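Local atomic coordinates of tyrosine--tRNA ligase, mitochondrial (Emericella nidulans, PDB entry 5IHX), a protein that probably joins tyrosine to its mitochondrial tRNA at the expense of ATP, acting as a tyrosyl-tRNA synthetase of the first synthetase class. Residues Q24-I29 with F61-V66; S36-L41 with G45-V50; F87-W92 with F279-L284. One frame throughout, in Å; residues are numbered along the deposited sequence.

Contact 1 of 3, residues Q24-I29 with F61-V66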
loop_
_atom_site.group_PDB
_atom_site.type_symbol
_atom_site.label_atom_id
_atom_site.label_comp_id
_atom_site.label_asym_id
_atom_site.label_seq_id
_atom_site.Cartn_x
_atom_site.Cartn_y
_atom_site.Cartn_z
ATOM N N GLN A 24 -11.245 -0.961 -43.179
ATOM C CA GLN A 24 -10.737 -1.146 -44.531
ATOM C C GLN A 24 -9.325 -1.725 -44.477
ATOM O O GLN A 24 -9.019 -2.687 -45.181
ATOM C CB GLN A 24 -10.756 0.179 -45.300
ATOM C CG GLN A 24 -10.157 0.109 -46.702
ATOM C CD GLN A 24 -10.858 -0.896 -47.597
ATOM O OE1 GLN A 24 -11.995 -1.293 -47.338
ATOM N NE2 GLN A 24 -10.179 -1.315 -48.660
ATOM N N PHE A 25 -8.467 -1.127 -43.652
ATOM C CA PHE A 25 -7.112 -1.637 -43.461
ATOM C C PHE A 25 -7.126 -3.103 -43.028
ATOM O O PHE A 25 -6.312 -3.902 -43.491
ATOM C CB PHE A 25 -6.344 -0.809 -42.422
ATOM C CG PHE A 25 -6.042 0.607 -42.850
ATOM C CD1 PHE A 25 -6.149 0.999 -44.175
ATOM C CD2 PHE A 25 -5.613 1.540 -41.918
ATOM C CE1 PHE A 25 -5.859 2.300 -44.557
ATOM C CE2 PHE A 25 -5.321 2.839 -42.293
ATOM C CZ PHE A 25 -5.439 3.219 -43.614
ATOM N N ALA A 26 -8.051 -3.449 -42.138
ATOM C CA ALA A 26 -8.130 -4.804 -41.600
ATOM C C ALA A 26 -8.348 -5.826 -42.711
ATOM O O ALA A 26 -7.688 -6.866 -42.740
ATOM C CB ALA A 26 -9.244 -4.903 -40.567
ATOM N N GLN A 27 -9.275 -5.535 -43.617
ATOM C CA GLN A 27 -9.532 -6.424 -44.743
ATOM C C GLN A 27 -8.291 -6.532 -45.624
ATOM O O GLN A 27 -7.915 -7.623 -46.044
ATOM C CB GLN A 27 -10.722 -5.933 -45.570
ATOM C CG GLN A 27 -11.058 -6.846 -46.744
ATOM C CD GLN A 27 -12.232 -6.350 -47.565
ATOM O OE1 GLN A 27 -12.746 -5.254 -47.340
ATOM N NE2 GLN A 27 -12.664 -7.160 -48.524
ATOM N N GLU A 28 -7.658 -5.396 -45.893
ATOM C CA GLU A 28 -6.467 -5.372 -46.731
ATOM C C GLU A 28 -5.321 -6.146 -46.087
ATOM O O GLU A 28 -4.493 -6.730 -46.785
ATOM C CB GLU A 28 -6.045 -3.931 -47.019
ATOM C CG GLU A 28 -7.049 -3.161 -47.868
ATOM C CD GLU A 28 -6.645 -1.719 -48.104
ATOM O OE1 GLU A 28 -5.508 -1.349 -47.746
ATOM O OE2 GLU A 28 -7.468 -0.955 -48.649
ATOM N N ILE A 29 -5.273 -6.159 -44.758
ATOM C CA ILE A 29 -4.235 -6.904 -44.057
ATOM C C ILE A 29 -4.451 -8.405 -44.209
ATOM O O ILE A 29 -3.510 -9.153 -44.479
ATOM C CB ILE A 29 -4.186 -6.537 -42.557
ATOM C CG1 ILE A 29 -3.566 -5.153 -42.371
ATOM C CG2 ILE A 29 -3.376 -7.564 -41.762
ATOM C CD1 ILE A 29 -3.842 -4.531 -41.014
ATOM N N PHE A 61 -4.446 -5.572 -33.074
ATOM C CA PHE A 61 -4.040 -4.381 -33.812
ATOM C C PHE A 61 -4.667 -4.329 -35.200
ATOM O O PHE A 61 -4.898 -3.249 -35.740
ATOM C CB PHE A 61 -2.518 -4.313 -33.924
ATOM C CG PHE A 61 -1.853 -3.706 -32.723
ATOM C CD1 PHE A 61 -1.951 -2.345 -32.481
ATOM C CD2 PHE A 61 -1.131 -4.488 -31.839
ATOM C CE1 PHE A 61 -1.345 -1.777 -31.378
ATOM C CE2 PHE A 61 -0.517 -3.924 -30.734
ATOM C CZ PHE A 61 -0.625 -2.567 -30.503
ATOM N N THR A 62 -4.933 -5.493 -35.780
ATOM C CA THR A 62 -5.590 -5.547 -37.080
ATOM C C THR A 62 -7.020 -5.027 -36.965
ATOM O O THR A 62 -7.452 -4.200 -37.765
ATOM C CB THR A 62 -5.606 -6.979 -37.651
ATOM O OG1 THR A 62 -4.263 -7.438 -37.841
ATOM C CG2 THR A 62 -6.348 -7.027 -38.987
ATOM N N GLU A 63 -7.743 -5.517 -35.963
ATOM C CA GLU A 63 -9.167 -5.221 -35.821
ATOM C C GLU A 63 -9.462 -3.885 -35.141
ATOM O O GLU A 63 -10.491 -3.267 -35.416
ATOM C CB GLU A 63 -9.854 -6.343 -35.036
ATOM C CG GLU A 63 -9.735 -7.715 -35.682
ATOM C CD GLU A 63 -10.368 -7.770 -37.060
ATOM O OE1 GLU A 63 -11.233 -6.920 -37.358
ATOM O OE2 GLU A 63 -9.994 -8.663 -37.850
ATOM N N LYS A 64 -8.569 -3.438 -34.262
ATOM C CA LYS A 64 -8.843 -2.271 -33.422
ATOM C C LYS A 64 -7.717 -1.242 -33.424
ATOM O O LYS A 64 -6.537 -1.589 -33.379
ATOM C CB LYS A 64 -9.112 -2.713 -31.983
ATOM C CG LYS A 64 -10.290 -3.658 -31.817
ATOM C CD LYS A 64 -10.370 -4.193 -30.390
ATOM C CE LYS A 64 -10.669 -3.092 -29.382
ATOM N NZ LYS A 64 -10.799 -3.628 -27.999
ATOM N N ARG A 65 -8.107 0.028 -33.468
ATOM C CA ARG A 65 -7.182 1.139 -33.302
ATOM C C ARG A 65 -6.933 1.348 -31.809
ATOM O O ARG A 65 -7.334 2.360 -31.238
ATOM C CB ARG A 65 -7.755 2.406 -33.947
ATOM C CG ARG A 65 -6.804 3.590 -34.015
ATOM C CD ARG A 65 -7.548 4.862 -34.408
ATOM N NE ARG A 65 -8.144 4.783 -35.742
ATOM C CZ ARG A 65 -7.533 5.144 -36.868
ATOM N NH1 ARG A 65 -6.292 5.615 -36.846
ATOM N NH2 ARG A 65 -8.169 5.035 -38.026
ATOM N N VAL A 66 -6.282 0.373 -31.179
ATOM C CA VAL A 66 -6.116 0.359 -29.727
ATOM C C VAL A 66 -5.035 1.311 -29.244
ATOM O O VAL A 66 -4.092 1.628 -29.971
ATOM C CB VAL A 66 -5.768 -1.052 -29.201
ATOM C CG1 VAL A 66 -6.878 -2.019 -29.518
ATOM C CG2 VAL A 66 -4.439 -1.535 -29.779
#
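Ala-26 and Thr-62 bring the two backbones to 5.2 Å between their CA atoms, where one flank of helix 16-30 meets the last turn of helix 54-63. The methyl of Ala-26 points at the other helix and lies against its backbone, with Ala-26 CB 3.4 Å from the carbonyl O of Thr-62. Its neighbour there is the Thr-62 methyl: Thr-62 CG2 is 3.9 Å from Ala-26 CB and equally near Ala-26 CA. With a methyl as its whole side chain, Ala-26 meets Thr-62 at close range; no hydrogen bond crosses between the segments.

The Thr-62 methyl is turned to this side because CG2 stands anti to the backbone N, leaving OG1 beside that N (chi1 -62°). From there the hydroxyl is hydrogen-bonded to the carbonyl O of His-58, one turn back in its own helix, and Ile-29 CG2 lies 4.0 Å from Thr-62 OG1 as a plain van der Waals neighbour. Ile-29 is one turn on from Ala-26; its CD1 comes to 4.1 Å from Thr-62 CG2, the two side chains sliding past each other in opposite directions.

This is helix-helix packing at the N-terminal end of the chain, in which helix 16-30 lies against a helix that leads into the first parallel strand, 68-72, of the synthetase catalytic domain. Charged groups border the apolar patch. Glu-63 starts away from the other helix, but its carboxylate bends back until Glu-63 OE1 is 4.3 Å from Ala-26 CB, and OE2 forms a salt bridge with Lys-30. Beyond the helix end, Arg-65 reaches back to helix 16-30 through a salt bridge from NH2 to Glu-21.

Contact 2 of 3, residues S36-L41 with G45-V50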
loop_
_atom_site.group_PDB
_atom_site.type_symbol
_atom_site.label_atom_id
_atom_site.label_comp_id
_atom_site.label_asym_id
_atom_site.label_seq_id
_atom_site.Cartn_x
_atom_site.Cartn_y
_atom_site.Cartn_z
ATOM N N SER A 36 -0.091 -5.359 -40.741
ATOM C CA SER A 36 -0.636 -4.924 -39.465
ATOM C C SER A 36 0.472 -4.226 -38.692
ATOM O O SER A 36 1.636 -4.268 -39.091
ATOM C CB SER A 36 -1.185 -6.105 -38.665
ATOM O OG SER A 36 -0.132 -6.919 -38.176
ATOM N N PHE A 37 0.114 -3.576 -37.591
ATOM C CA PHE A 37 1.099 -2.888 -36.772
ATOM C C PHE A 37 2.132 -3.871 -36.231
ATOM O O PHE A 37 3.314 -3.545 -36.128
ATOM C CB PHE A 37 0.415 -2.138 -35.628
ATOM C CG PHE A 37 1.344 -1.271 -34.833
ATOM C CD1 PHE A 37 1.989 -0.200 -35.428
ATOM C CD2 PHE A 37 1.564 -1.517 -33.488
ATOM C CE1 PHE A 37 2.847 0.602 -34.700
ATOM C CE2 PHE A 37 2.416 -0.717 -32.755
ATOM C CZ PHE A 37 3.058 0.346 -33.363
ATOM N N VAL A 38 1.685 -5.079 -35.898
ATOM C CA VAL A 38 2.579 -6.110 -35.381
ATOM C C VAL A 38 3.551 -6.586 -36.457
ATOM O O VAL A 38 4.759 -6.643 -36.232
ATOM C CB VAL A 38 1.792 -7.321 -34.832
ATOM C CG1 VAL A 38 2.738 -8.458 -34.439
ATOM C CG2 VAL A 38 0.944 -6.904 -33.646
ATOM N N GLU A 39 3.010 -6.951 -37.616
ATOM C CA GLU A 39 3.827 -7.398 -38.739
ATOM C C GLU A 39 4.856 -6.331 -39.089
ATOM O O GLU A 39 6.000 -6.636 -39.421
ATOM C CB GLU A 39 2.947 -7.714 -39.949
ATOM C CG GLU A 39 2.045 -8.927 -39.745
ATOM C CD GLU A 39 1.018 -9.098 -40.850
ATOM O OE1 GLU A 39 0.566 -8.078 -41.416
ATOM O OE2 GLU A 39 0.652 -10.255 -41.145
ATOM N N HIS A 40 4.436 -5.075 -39.005
ATOM C CA HIS A 40 5.330 -3.958 -39.254
ATOM C C HIS A 40 6.469 -3.909 -38.239
ATOM O O HIS A 40 7.631 -3.783 -38.617
ATOM C CB HIS A 40 4.563 -2.639 -39.223
ATOM C CG HIS A 40 5.450 -1.440 -39.250
ATOM N ND1 HIS A 40 6.165 -1.069 -40.369
ATOM C CD2 HIS A 40 5.768 -0.542 -38.287
ATOM C CE1 HIS A 40 6.871 0.014 -40.100
ATOM N NE2 HIS A 40 6.646 0.352 -38.843
ATOM N N LEU A 41 6.137 -4.019 -36.955
ATOM C CA LEU A 41 7.148 -3.964 -35.900
ATOM C C LEU A 41 8.119 -5.132 -35.996
ATOM O O LEU A 41 9.313 -4.981 -35.732
ATOM C CB LEU A 41 6.495 -3.951 -34.515
ATOM C CG LEU A 41 5.770 -2.674 -34.079
ATOM C CD1 LEU A 41 5.193 -2.855 -32.683
ATOM C CD2 LEU A 41 6.691 -1.462 -34.118
ATOM N N GLY A 45 12.122 -5.252 -36.382
ATOM C CA GLY A 45 12.878 -5.978 -35.374
ATOM C C GLY A 45 12.699 -5.396 -33.982
ATOM O O GLY A 45 13.592 -5.493 -33.139
ATOM N N LEU A 46 11.535 -4.803 -33.735
ATOM C CA LEU A 46 11.277 -4.103 -32.480
ATOM C C LEU A 46 10.550 -4.945 -31.429
ATOM O O LEU A 46 10.422 -4.516 -30.282
ATOM C CB LEU A 46 10.475 -2.830 -32.760
ATOM C CG LEU A 46 11.273 -1.656 -33.334
ATOM C CD1 LEU A 46 10.343 -0.536 -33.780
ATOM C CD2 LEU A 46 12.284 -1.132 -32.316
ATOM N N ILE A 47 10.074 -6.130 -31.808
ATOM C CA ILE A 47 9.432 -7.029 -30.846
ATOM C C ILE A 47 10.378 -8.148 -30.423
ATOM O O ILE A 47 10.868 -8.906 -31.259
ATOM C CB ILE A 47 8.144 -7.657 -31.417
ATOM C CG1 ILE A 47 7.181 -6.559 -31.874
ATOM C CG2 ILE A 47 7.496 -8.573 -30.371
ATOM C CD1 ILE A 47 5.842 -7.064 -32.380
ATOM N N HIS A 48 10.624 -8.246 -29.119
ATOM C CA HIS A 48 11.430 -9.327 -28.564
ATOM C C HIS A 48 10.519 -10.466 -28.115
ATOM O O HIS A 48 10.518 -11.545 -28.711
ATOM C CB HIS A 48 12.280 -8.827 -27.396
ATOM C CG HIS A 48 13.121 -9.893 -26.767
ATOM N ND1 HIS A 48 14.011 -10.656 -27.488
ATOM C CD2 HIS A 48 13.204 -10.324 -25.485
ATOM C CE1 HIS A 48 14.611 -11.514 -26.677
ATOM N NE2 HIS A 48 14.139 -11.331 -25.458
ATOM N N ASP A 49 9.752 -10.218 -27.056
ATOM C CA ASP A 49 8.761 -11.171 -26.563
ATOM C C ASP A 49 7.375 -10.547 -26.520
ATOM O O ASP A 49 7.227 -9.366 -26.213
ATOM C CB ASP A 49 9.127 -11.672 -25.160
ATOM C CG ASP A 49 10.305 -12.628 -25.164
ATOM O OD1 ASP A 49 10.504 -13.336 -26.174
ATOM O OD2 ASP A 49 11.025 -12.678 -24.144
ATOM N N VAL A 50 6.365 -11.355 -26.826
ATOM C CA VAL A 50 4.979 -10.954 -26.646
ATOM C C VAL A 50 4.486 -11.506 -25.316
ATOM O O VAL A 50 4.563 -12.706 -25.066
ATOM C CB VAL A 50 4.077 -11.456 -27.792
ATOM C CG1 VAL A 50 2.605 -11.153 -27.499
ATOM C CG2 VAL A 50 4.503 -10.840 -29.113
#
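Leu-41 and Ile-47 make the apolar centre: the CB of Leu-41 sits 3.8 Å from both CG1 and CD1 of Ile-47, so the isoleucine's longer branch lies along the base of the leucine. This branch stands beside its backbone N (chi1 -56°) and extends from there to Val-38, where Ile-47 CD1 meets Val-38 CG1 at 4.0 Å, the two side chains crossing at about a right angle. Val-38 and Leu-41 are one turn apart on helix 37-44, and the chain folds back over that ridge immediately after a Schellman motif has ended the helix, with Gly-45 at C-prime.

At the outer end of Leu-41, its CD2 methyl touches CD1 of Leu-46 at 3.8 Å, the side chains meeting obliquely. Both leucines also rest on Val-89 of helix 84-95, while Leu-41 and Ile-47 share Phe-279 of strand 277-280, so the apolar side of the turn packs on that helix and that strand.

Farther out, the carbonyl of Leu-41 is held by the turn itself. Leu-46 N donates to Leu-41 O at 3.0 Å in a nearly straight bond (176°); Gly-45 N adds a weak, strongly bent bond to the same oxygen. The positive phi of Gly-45 makes the reversal that brings Leu-46 N there. At the opposite end of the helix Ser-36 and Glu-39 form a capping box: Ser-36 N donates to Glu-39 OE1 at 2.9 Å, and Glu-39 N returns a bond to Ser-36 OG at 3.2 Å.

Contact 3 of 3, residues F87-W92 with F279-L284; sequences FMVLAW and FTTPLL
Val-89 is the one residue of 87-92 that meets 279-284, and it uses both methyls. Val-89 CG1 comes to the rim of the Phe-279 ring, 3.7 Å from CZ and 4.1 Å from CE2; it lies near the ring plane, so the phenyl presents its edge to the methyl. The other methyl, Val-89 CG2, is 3.8 Å from CG2 of Thr-281. With CG1 anti to the backbone N (chi1 169°), the valine spreads its branches to these two different partners. No hydrogen bond spans the contact, and the backbones stay well apart, the closest CA atoms being 8.5 Å from each other at Val-89 and Thr-281.

Phe-279 reaches the helix from farther off: its CG lies between the backbone N and the carbonyl carbon (chi1 59°), and the ring extends toward the helix with its far end foremost. Thr-281 turns its methyl to Val-89 while its hydroxyl makes a weak hydrogen bond to the carbonyl O of Gly-238.

Behind these side chains, backbone bonds from Phe-279 to Gln-236 and Gly-238 place strand 277-280 beside and parallel to strand 235-238 in the mixed, largely parallel sheet of the Rossmann-type catalytic domain. Helix 84-95 packs on this sheet: Leu-90 rests on strands 68-72 and 235-238, and Phe-279 touches the same two strands, while Trp-92 meets His-40 of helix 37-44 edge-to-face.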
loop_
_atom_site.group_PDB
_atom_site.type_symbol
_atom_site.label_atom_id
_atom_site.label_comp_id
_atom_site.label_asym_id
_atom_site.label_seq_id
_atom_site.Cartn_x
_atom_site.Cartn_y
_atom_site.Cartn_z
ATOM N N PHE A 87 10.002 3.575 -26.992
ATOM C CA PHE A 87 9.491 4.843 -27.501
ATOM C C PHE A 87 9.559 4.903 -29.026
ATOM O O PHE A 87 8.804 5.647 -29.653
ATOM C CB PHE A 87 10.236 6.014 -26.863
ATOM C CG PHE A 87 10.019 6.114 -25.379
ATOM C CD1 PHE A 87 8.750 6.329 -24.872
ATOM C CD2 PHE A 87 11.075 6.003 -24.493
ATOM C CE1 PHE A 87 8.532 6.415 -23.511
ATOM C CE2 PHE A 87 10.865 6.094 -23.128
ATOM C CZ PHE A 87 9.591 6.304 -22.639
ATOM N N MET A 88 10.451 4.119 -29.624
ATOM C CA MET A 88 10.440 3.949 -31.073
ATOM C C MET A 88 9.144 3.245 -31.476
ATOM O O MET A 88 8.562 3.544 -32.520
ATOM C CB MET A 88 11.656 3.152 -31.554
ATOM C CG MET A 88 12.995 3.853 -31.361
ATOM S SD MET A 88 13.115 5.465 -32.164
ATOM C CE MET A 88 12.694 5.055 -33.856
ATOM N N VAL A 89 8.697 2.303 -30.647
ATOM C CA VAL A 89 7.422 1.624 -30.882
ATOM C C VAL A 89 6.261 2.616 -30.826
ATOM O O VAL A 89 5.365 2.575 -31.671
ATOM C CB VAL A 89 7.190 0.488 -29.857
ATOM C CG1 VAL A 89 5.758 -0.037 -29.926
ATOM C CG2 VAL A 89 8.173 -0.648 -30.094
ATOM N N LEU A 90 6.277 3.504 -29.835
ATOM C CA LEU A 90 5.223 4.505 -29.704
ATOM C C LEU A 90 5.285 5.512 -30.850
ATOM O O LEU A 90 4.254 5.997 -31.317
ATOM C CB LEU A 90 5.321 5.240 -28.363
ATOM C CG LEU A 90 5.119 4.434 -27.076
ATOM C CD1 LEU A 90 5.100 5.372 -25.877
ATOM C CD2 LEU A 90 3.850 3.592 -27.122
ATOM N N ALA A 91 6.496 5.825 -31.300
ATOM C CA ALA A 91 6.678 6.722 -32.433
ATOM C C ALA A 91 5.994 6.146 -33.666
ATOM O O ALA A 91 5.262 6.844 -34.369
ATOM C CB ALA A 91 8.154 6.956 -32.701
ATOM N N TRP A 92 6.236 4.866 -33.923
ATOM C CA TRP A 92 5.582 4.178 -35.028
ATOM C C TRP A 92 4.072 4.182 -34.840
ATOM O O TRP A 92 3.322 4.470 -35.774
ATOM C CB TRP A 92 6.095 2.745 -35.150
ATOM C CG TRP A 92 7.376 2.631 -35.909
ATOM C CD1 TRP A 92 8.567 2.154 -35.448
ATOM C CD2 TRP A 92 7.597 3.004 -37.274
ATOM N NE1 TRP A 92 9.513 2.200 -36.442
ATOM C CE2 TRP A 92 8.941 2.717 -37.575
ATOM C CE3 TRP A 92 6.783 3.544 -38.275
ATOM C CZ2 TRP A 92 9.493 2.957 -38.831
ATOM C CZ3 TRP A 92 7.331 3.781 -39.522
ATOM C CH2 TRP A 92 8.674 3.490 -39.788
ATOM N N PHE A 279 3.965 -6.479 -24.955
ATOM C CA PHE A 279 5.168 -7.079 -25.509
ATOM C C PHE A 279 6.388 -6.271 -25.111
ATOM O O PHE A 279 6.266 -5.145 -24.624
ATOM C CB PHE A 279 5.067 -7.189 -27.034
ATOM C CG PHE A 279 4.874 -5.876 -27.736
ATOM C CD1 PHE A 279 3.624 -5.288 -27.809
ATOM C CD2 PHE A 279 5.942 -5.246 -28.357
ATOM C CE1 PHE A 279 3.446 -4.086 -28.470
ATOM C CE2 PHE A 279 5.770 -4.046 -29.017
ATOM C CZ PHE A 279 4.519 -3.466 -29.075
ATOM N N THR A 280 7.561 -6.863 -25.303
ATOM C CA THR A 280 8.815 -6.222 -24.936
ATOM C C THR A 280 9.667 -5.925 -26.160
ATOM O O THR A 280 9.476 -6.517 -27.225
ATOM C CB THR A 280 9.630 -7.100 -23.974
ATOM O OG1 THR A 280 9.941 -8.346 -24.611
ATOM C CG2 THR A 280 8.851 -7.362 -22.695
ATOM N N THR A 281 10.613 -5.008 -25.990
ATOM C CA THR A 281 11.572 -4.669 -27.033
ATOM C C THR A 281 12.906 -5.333 -26.691
ATOM O O THR A 281 13.177 -5.598 -25.520
ATOM C CB THR A 281 11.741 -3.141 -27.166
ATOM O OG1 THR A 281 12.083 -2.582 -25.892
ATOM C CG2 THR A 281 10.450 -2.499 -27.656
ATOM N N PRO A 282 13.742 -5.610 -27.708
ATOM C CA PRO A 282 14.996 -6.350 -27.498
ATOM C C PRO A 282 16.020 -5.642 -26.609
ATOM O O PRO A 282 15.983 -4.419 -26.462
ATOM C CB PRO A 282 15.549 -6.517 -28.920
ATOM C CG PRO A 282 14.862 -5.487 -29.739
ATOM C CD PRO A 282 13.511 -5.319 -29.134
ATOM N N LEU A 283 16.922 -6.429 -26.025
ATOM C CA LEU A 283 18.002 -5.905 -25.194
ATOM C C LEU A 283 19.206 -5.466 -26.019
ATOM O O LEU A 283 19.733 -6.234 -26.824
ATOM C CB LEU A 283 18.451 -6.964 -24.183
ATOM C CG LEU A 283 19.486 -6.524 -23.141
ATOM C CD1 LEU A 283 18.947 -5.408 -22.254
ATOM C CD2 LEU A 283 19.939 -7.711 -22.305
ATOM N N LEU A 284 19.617 -4.217 -25.828
ATOM C CA LEU A 284 20.795 -3.674 -26.496
ATOM C C LEU A 284 22.078 -4.057 -25.755
ATOM O O LEU A 284 22.203 -3.799 -24.558
ATOM C CB LEU A 284 20.673 -2.154 -26.618
ATOM C CG LEU A 284 19.461 -1.684 -27.428
ATOM C CD1 LEU A 284 19.244 -0.188 -27.265
ATOM C CD2 LEU A 284 19.627 -2.044 -28.898
#

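In the fold
The three contacts form a path from the N-terminal helix to the core of the catalytic domain. Contact 1 encloses contact 2 along the chain, and their centres lie about 15 Å apart; they touch where Ile-29 CD1 is 3.6 Å from Ser-36 CA and where the rings of Phe-61 and Phe-37 meet. Contact 2 joins contact 3, about 9 Å away between centres, through the sheet edge: His-48 N to Thr-280 O (2.8 Å) and Thr-280 N to Asp-49 O (2.7 Å) are probable hydrogen bonds. Contacts 1 and 3 do not touch. Contact 3 lies nearest the chain's centre, and the Thr-281 side chain is about 10 Å from the bound tyrosine, whose pocket includes Gln-236.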